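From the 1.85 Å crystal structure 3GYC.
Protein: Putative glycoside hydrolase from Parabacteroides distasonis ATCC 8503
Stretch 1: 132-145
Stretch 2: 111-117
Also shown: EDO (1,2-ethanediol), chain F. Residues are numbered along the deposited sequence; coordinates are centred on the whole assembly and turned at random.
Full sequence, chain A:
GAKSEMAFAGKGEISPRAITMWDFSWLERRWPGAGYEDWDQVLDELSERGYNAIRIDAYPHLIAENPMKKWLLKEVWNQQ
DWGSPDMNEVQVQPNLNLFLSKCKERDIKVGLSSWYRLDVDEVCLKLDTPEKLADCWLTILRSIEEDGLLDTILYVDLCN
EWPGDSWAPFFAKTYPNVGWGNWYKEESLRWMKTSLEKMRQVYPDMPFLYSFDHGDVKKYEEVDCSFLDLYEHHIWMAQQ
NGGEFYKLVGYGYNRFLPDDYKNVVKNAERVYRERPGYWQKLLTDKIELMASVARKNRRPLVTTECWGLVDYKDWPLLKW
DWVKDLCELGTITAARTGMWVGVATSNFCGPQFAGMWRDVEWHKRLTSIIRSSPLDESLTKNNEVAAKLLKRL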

# COMPACT_ATOMS: atom_id res chain seq x y z
N LYS A 132 9.02 3.79 20.82
CA LYS A 132 9.62 2.51 20.48
C LYS A 132 9.48 2.23 19.00
O LYS A 132 10.43 1.74 18.35
CB LYS A 132 8.98 1.40 21.29
CG LYS A 132 9.34 1.48 22.77
CD LYS A 132 8.63 0.42 23.56
CE LYS A 132 8.87 0.56 25.03
NZ LYS A 132 8.23 -0.57 25.79
N LEU A 133 8.31 2.54 18.45
CA LEU A 133 8.04 2.31 17.05
C LEU A 133 8.98 3.17 16.19
O LEU A 133 9.53 2.69 15.21
CB LEU A 133 6.57 2.63 16.73
CG LEU A 133 6.10 2.31 15.30
CD1 LEU A 133 6.30 0.83 15.02
CD2 LEU A 133 4.64 2.69 15.06
N ALA A 134 9.18 4.42 16.60
CA ALA A 134 10.04 5.32 15.87
C ALA A 134 11.48 4.85 15.96
O ALA A 134 12.20 4.85 14.96
CB ALA A 134 9.90 6.74 16.38
N ASP A 135 11.91 4.42 17.14
CA ASP A 135 13.30 3.97 17.28
C ASP A 135 13.57 2.82 16.32
O ASP A 135 14.65 2.69 15.73
CB ASP A 135 13.64 3.55 18.72
CG ASP A 135 13.97 4.72 19.63
OD1 ASP A 135 14.03 5.89 19.17
OD2 ASP A 135 14.21 4.48 20.84
N CYS A 136 12.57 1.98 16.15
CA CYS A 136 12.67 0.86 15.26
C CYS A 136 12.83 1.29 13.77
O CYS A 136 13.67 0.79 13.05
CB CYS A 136 11.47 0.00 15.52
SG CYS A 136 11.13 -1.04 14.23
N TRP A 137 12.03 2.26 13.34
CA TRP A 137 12.19 2.79 11.99
C TRP A 137 13.49 3.57 11.80
O TRP A 137 14.07 3.53 10.72
CB TRP A 137 10.99 3.65 11.61
CG TRP A 137 9.84 2.82 11.20
CD1 TRP A 137 8.80 2.40 11.97
CD2 TRP A 137 9.59 2.33 9.88
NE1 TRP A 137 7.92 1.68 11.20
CE2 TRP A 137 8.39 1.61 9.92
CE3 TRP A 137 10.30 2.40 8.68
CZ2 TRP A 137 7.87 0.97 8.80
CZ3 TRP A 137 9.78 1.79 7.57
CH2 TRP A 137 8.58 1.08 7.63
N LEU A 138 13.95 4.30 12.83
CA LEU A 138 15.22 4.99 12.76
C LEU A 138 16.34 3.96 12.50
O LEU A 138 17.27 4.21 11.73
CB LEU A 138 15.48 5.84 14.02
CG LEU A 138 14.62 7.11 14.12
CD1 LEU A 138 14.70 7.75 15.48
CD2 LEU A 138 14.95 8.11 13.01
N THR A 139 16.24 2.78 13.10
CA THR A 139 17.24 1.73 12.87
C THR A 139 17.22 1.23 11.42
O THR A 139 18.26 1.15 10.78
CB THR A 139 17.05 0.61 13.88
OG1 THR A 139 17.29 1.17 15.16
CG2 THR A 139 18.00 -0.52 13.66
N ILE A 140 16.04 0.96 10.88
CA ILE A 140 15.91 0.43 9.52
C ILE A 140 16.44 1.50 8.53
O ILE A 140 17.19 1.19 7.59
CB ILE A 140 14.44 -0.09 9.26
CG1 ILE A 140 14.33 -1.16 8.17
CG2 ILE A 140 13.48 1.02 8.96
CD1 ILE A 140 14.57 -0.66 6.75
N LEU A 141 16.11 2.76 8.77
CA LEU A 141 16.56 3.82 7.86
C LEU A 141 18.07 3.93 7.86
O LEU A 141 18.63 4.15 6.81
CB LEU A 141 15.89 5.17 8.15
CG LEU A 141 14.38 5.18 7.87
CD1 LEU A 141 13.77 6.49 8.30
CD2 LEU A 141 14.08 4.89 6.35
N ARG A 142 18.71 3.77 9.03
CA ARG A 142 20.19 3.78 9.12
C ARG A 142 20.77 2.56 8.37
O ARG A 142 21.81 2.69 7.72
CB ARG A 142 20.65 3.85 10.60
CG ARG A 142 22.08 4.31 10.84
N SER A 143 20.11 1.40 8.44
CA SER A 143 20.58 0.21 7.68
C SER A 143 20.58 0.47 6.17
O SER A 143 21.47 -0.01 5.46
CB SER A 143 19.79 -1.09 8.00
OG SER A 143 18.53 -1.20 7.35
N ILE A 144 19.62 1.26 5.70
CA ILE A 144 19.51 1.61 4.27
C ILE A 144 20.55 2.66 3.93
O ILE A 144 21.22 2.59 2.91
CB ILE A 144 18.10 2.10 3.96
CG1 ILE A 144 17.12 0.93 4.13
CG2 ILE A 144 18.06 2.75 2.57
CD1 ILE A 144 15.66 1.24 4.03
N GLU A 145 20.71 3.64 4.81
CA GLU A 145 21.68 4.69 4.58
C GLU A 145 23.14 4.12 4.59
O GLU A 145 24.05 4.69 3.98
CB GLU A 145 21.47 5.77 5.65
CG GLU A 145 21.84 7.18 5.25
CD GLU A 145 21.50 8.21 6.35
OE1 GLU A 145 21.03 7.81 7.45
OE2 GLU A 145 21.70 9.42 6.10
C1 EDO F . 0.63 -9.46 10.31
O1 EDO F . 1.22 -9.20 9.02
C2 EDO F . 0.53 -10.97 10.63
O2 EDO F . 1.73 -11.71 10.31
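Stretch 2 111-117: GLSSWYR

Stretch 2 packs a short strand end and the loop that follows it along the buried side of a helix, a mostly apolar contact of 305 Å² organised around the indole of Trp137 and fixed by one cross-stretch hydrogen bond to Tyr116.

Residues 111-113 are extended, with phi/psi of -91/133 at Gly111, -100/142 at Leu112 and -146/-172 at Ser113, and they close a strand that begins earlier in the chain. Ser114, at -157/145, keeps the backbone stretched out; Trp115 then turns to -103/4, and Tyr116 takes the left-handed values 46/60 before Arg117 returns to -55/134. The strand runs roughly against the helix: the angle between their N-to-C directions is 143°, also the signed crossing angle, and the axes approach to 11.7 Å. The register follows from that direction. Leu141 lies nearest Leu112 (CA to CA 9.9 Å), Trp137 nearest Ser113 (CA to CA 10.0 Å) and Leu133 nearest Tyr116 (CA to CA 11.1 Å), so four-residue steps back along the helix accompany forward progress along stretch 2. Backbones this far apart leave room for large side chains to fill the gap.

Trp137 has the largest share of that filling, with 84 Å² covered. Its CA-to-CB bond points sideways, but chi1 of -79° (m) and chi2 of 95° bring the end of the indole to stretch 2. Along the ring edge, CZ3 of Trp137 meets CB of Leu112 at 4.0 Å, CH2 of Trp137 lies 3.7 Å from the carbonyl O of Ser113, and NE1 of Trp137 donates a hydrogen bond to OH of Tyr116 at 2.9 Å, with an angle of 158° at the hydrogen. CZ2 of Trp137 also reaches CB of Ser114 at 4.1 Å. A single indole thus spans the strand end and the loop, while its polar atom finds an acceptor within a buried interface.

The Tyr116 side chain also starts sideways and ends near the helix. OH of Tyr116 lies 3.3 Å from CD1 of Leu133, and that CD1 is 3.9 Å from CZ of Tyr116, so the same phenol end serves a polar and an apolar neighbour. The turn is braced locally, since N of Tyr116 donates to OG of Ser114 at 3.0 Å.

At the other end, Leu112 points toward the helix in the mt rotamer and has 72 Å² covered. CD1 of Leu112 meets CD1 of Ile144 at 3.7 Å and CD2 of Leu141 at 4.1 Å, while CB of Leu112 rests by Trp137. Ser113 points away, as strand alternation would have it, and contributes its carbonyl to the contact instead; Ser114 points back toward the helix.

Trp115 and Arg117 make no contact with the helix. They bind a 1,2-ethanediol, probably from the crystallisation liquor: O1 of EDO donates to O of Trp115 at 2.7 Å, and NH1 of Arg117 donates to O2 of EDO at 2.9 Å.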

# COMPACT_ATOMS: atom_id res chain seq x y z
N GLY A 111 8.55 3.18 -1.76
CA GLY A 111 7.87 3.59 -0.57
C GLY A 111 7.95 2.44 0.43
O GLY A 111 7.67 1.28 0.09
N LEU A 112 8.32 2.76 1.68
CA LEU A 112 8.38 1.74 2.71
C LEU A 112 7.14 1.79 3.57
O LEU A 112 6.62 2.87 3.90
CB LEU A 112 9.60 1.95 3.59
CG LEU A 112 10.95 1.94 2.89
CD1 LEU A 112 12.04 2.21 3.97
CD2 LEU A 112 11.22 0.64 2.06
N SER A 113 6.68 0.61 3.95
CA SER A 113 5.58 0.45 4.87
C SER A 113 5.87 -0.81 5.67
O SER A 113 6.94 -1.42 5.52
CB SER A 113 4.26 0.30 4.06
OG SER A 113 3.13 0.34 4.90
N SER A 114 4.90 -1.24 6.48
CA SER A 114 4.98 -2.56 7.12
C SER A 114 3.61 -3.07 7.51
O SER A 114 2.72 -2.29 7.87
CB SER A 114 5.88 -2.58 8.36
OG SER A 114 6.18 -3.94 8.68
N TRP A 115 3.47 -4.38 7.39
CA TRP A 115 2.33 -5.15 7.86
C TRP A 115 2.71 -5.88 9.17
O TRP A 115 1.92 -6.66 9.70
CB TRP A 115 1.89 -6.15 6.79
CG TRP A 115 1.23 -5.56 5.61
CD1 TRP A 115 -0.10 -5.64 5.28
CD2 TRP A 115 1.86 -4.80 4.53
NE1 TRP A 115 -0.31 -5.01 4.05
CE2 TRP A 115 0.86 -4.47 3.61
CE3 TRP A 115 3.17 -4.38 4.28
CZ2 TRP A 115 1.12 -3.71 2.45
CZ3 TRP A 115 3.43 -3.65 3.15
CH2 TRP A 115 2.39 -3.30 2.25
N TYR A 116 3.93 -5.63 9.68
CA TYR A 116 4.42 -6.21 10.93
C TYR A 116 4.15 -7.73 11.02
O TYR A 116 3.42 -8.21 11.91
CB TYR A 116 3.82 -5.42 12.10
CG TYR A 116 4.29 -4.00 12.06
CD1 TYR A 116 5.53 -3.66 12.61
CD2 TYR A 116 3.53 -3.00 11.47
CE1 TYR A 116 6.01 -2.36 12.56
CE2 TYR A 116 4.00 -1.69 11.40
CZ TYR A 116 5.24 -1.38 11.94
OH TYR A 116 5.75 -0.10 11.90
N ARG A 117 4.71 -8.44 10.05
CA ARG A 117 4.54 -9.87 9.91
C ARG A 117 4.92 -10.54 11.21
O ARG A 117 5.92 -10.18 11.82
CB ARG A 117 5.37 -10.40 8.76
CG ARG A 117 4.87 -9.90 7.40
CD ARG A 117 3.63 -10.69 6.91
NE ARG A 117 4.05 -12.03 6.46
CZ ARG A 117 3.80 -13.17 7.10
NH1 ARG A 117 3.10 -13.20 8.24
NH2 ARG A 117 4.25 -14.29 6.60